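Local coordinates for conjugal transfer protein TRWB (Escherichia coli, PDB 1E9S) that acts as the coupling protein of bacterial conjugation, a hexamer-forming P-loop ATPase family member that probably links the DNA to the secretion channel and drives its transfer, at the interface of chains A and B. Numbering follows the deposited sequence. Chains: chain A/B, Conjugal transfer protein TRWB.

The interface of chains A and B. Residues chain A 208, 211-212; chain B 149, 152, 196-197, 202-203, 206.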
# COMPACT_ATOMS: atom_id res chain seq x y z
N THR A 208 17.79 5.54 25.46
CA THR A 208 18.46 6.38 24.49
C THR A 208 17.45 7.09 23.60
O THR A 208 17.59 8.27 23.31
CB THR A 208 19.41 5.56 23.61
OG1 THR A 208 20.49 5.09 24.43
CG2 THR A 208 19.98 6.40 22.50
N ARG A 211 15.88 9.98 25.46
CA ARG A 211 16.79 11.13 25.55
C ARG A 211 16.72 11.95 24.27
O ARG A 211 16.60 13.17 24.30
CB ARG A 211 18.22 10.65 25.76
CG ARG A 211 18.39 9.83 27.01
CD ARG A 211 18.93 10.68 28.14
NE ARG A 211 20.38 10.60 28.18
CZ ARG A 211 21.15 11.25 29.04
NH1 ARG A 211 20.62 12.06 29.94
NH2 ARG A 211 22.45 11.07 29.00
N PHE A 212 16.80 11.26 23.13
CA PHE A 212 16.74 11.93 21.84
C PHE A 212 15.43 12.68 21.68
O PHE A 212 15.43 13.84 21.29
CB PHE A 212 16.91 10.91 20.71
CG PHE A 212 18.34 10.59 20.39
CD1 PHE A 212 19.27 11.60 20.16
CD2 PHE A 212 18.76 9.27 20.29
CE1 PHE A 212 20.59 11.31 19.84
CE2 PHE A 212 20.08 8.96 19.97
CZ PHE A 212 21.00 9.98 19.74
N TYR B 149 20.20 12.89 13.27
CA TYR B 149 21.40 12.62 14.05
C TYR B 149 22.53 13.42 13.41
O TYR B 149 23.37 13.99 14.10
CB TYR B 149 21.75 11.13 14.00
CG TYR B 149 20.72 10.25 14.65
CD1 TYR B 149 20.06 10.65 15.80
CD2 TYR B 149 20.38 9.02 14.08
CE1 TYR B 149 19.08 9.86 16.38
CE2 TYR B 149 19.39 8.22 14.65
CZ TYR B 149 18.75 8.65 15.80
OH TYR B 149 17.77 7.88 16.38
N LEU B 152 22.28 17.01 14.43
CA LEU B 152 22.65 17.17 15.84
C LEU B 152 24.17 17.22 15.95
O LEU B 152 24.71 18.09 16.62
CB LEU B 152 22.12 16.00 16.68
CG LEU B 152 22.66 15.92 18.12
CD1 LEU B 152 22.24 17.15 18.92
CD2 LEU B 152 22.17 14.66 18.80
N LEU B 196 24.07 12.54 24.43
CA LEU B 196 23.14 12.00 23.47
C LEU B 196 23.76 10.89 22.62
O LEU B 196 23.10 9.91 22.31
CB LEU B 196 22.60 13.11 22.57
CG LEU B 196 21.75 14.18 23.26
CD1 LEU B 196 21.11 15.01 22.19
CD2 LEU B 196 20.67 13.57 24.11
N PHE B 197 25.03 11.05 22.27
CA PHE B 197 25.73 10.05 21.46
C PHE B 197 26.58 9.07 22.27
O PHE B 197 27.51 8.47 21.73
CB PHE B 197 26.62 10.75 20.43
CG PHE B 197 25.86 11.38 19.31
CD1 PHE B 197 25.00 10.62 18.52
CD2 PHE B 197 26.01 12.73 19.01
CE1 PHE B 197 24.30 11.20 17.45
CE2 PHE B 197 25.32 13.31 17.94
CZ PHE B 197 24.47 12.54 17.16
N GLU B 202 22.69 1.84 21.04
CA GLU B 202 21.82 2.68 20.24
C GLU B 202 22.43 4.07 20.04
O GLU B 202 22.42 4.59 18.93
CB GLU B 202 20.44 2.77 20.91
CG GLU B 202 19.43 3.66 20.18
CD GLU B 202 19.06 3.14 18.79
OE1 GLU B 202 19.55 2.07 18.38
OE2 GLU B 202 18.26 3.82 18.11
N ALA B 203 22.96 4.68 21.11
CA ALA B 203 23.59 6.00 20.99
C ALA B 203 24.76 5.93 19.99
O ALA B 203 24.99 6.87 19.23
CB ALA B 203 24.08 6.47 22.35
N ALA B 206 23.46 5.63 16.41
CA ALA B 206 23.00 6.95 16.03
C ALA B 206 24.18 7.83 15.62
O ALA B 206 24.14 8.51 14.60
CB ALA B 206 22.26 7.58 17.19
O HOH W 1 20.52 9.40 23.65
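Helix 201-217 of chain A packs against three elements of chain B: helix 141-163, the loop holding B:Leu196 and B:Phe197, and the start of B's own helix 201-217. The same helix thus serves both sides, but with different residues, as suits a head-to-tail ring rather than a two-fold pair. A:Phe212 is the wedge. With CG anti to its carbonyl carbon (chi1 -84°), its ring points away from its own helix into chain B. B:Tyr149 sets its ring carbon CE1 over the centre of one A:Phe212 face, 3.8 Å from CE2; the side chains run at about a right angle to each other, while the ring planes are tilted by about 45°, neither stacked flat nor edge-on. The methyl CD2 of B:Leu152 meets the ring rim in plane, 3.8 Å from A:Phe212 CE1. At the far end of the ring, A:Phe212 CZ lies 3.7 Å from B:Ala206 CB and 3.3 Å from the backbone O of B:Leu196. B:Ala206 CB also sits over the centre of a B:Tyr149 face, bracing the phenol ring that A:Phe212 meets. Water 1 rests over the opposite face of A:Phe212 and bridges the chains, 3.2 Å from A:Thr208 O and 2.9 Å from B:Leu196 O. One turn back, A:Thr208 turns its methyl CG2 anti to the backbone N (chi1 -68° for OG1), setting it 3.6 Å from CG of B:Glu202 and against the backbone of B:Ala203. An alanine in place of A:Phe212 is likely to strip B:Tyr149, B:Leu152 and B:Ala206 of their shared partner and open a gap beside the bridging water. B:Leu196 CD2 reaches back to the A:Arg211 backbone, flanking the wedge. The patch lies in a helical region of each subunit, far from the N-terminal strands, and probably helps hold neighbouring subunits together in the hexamer.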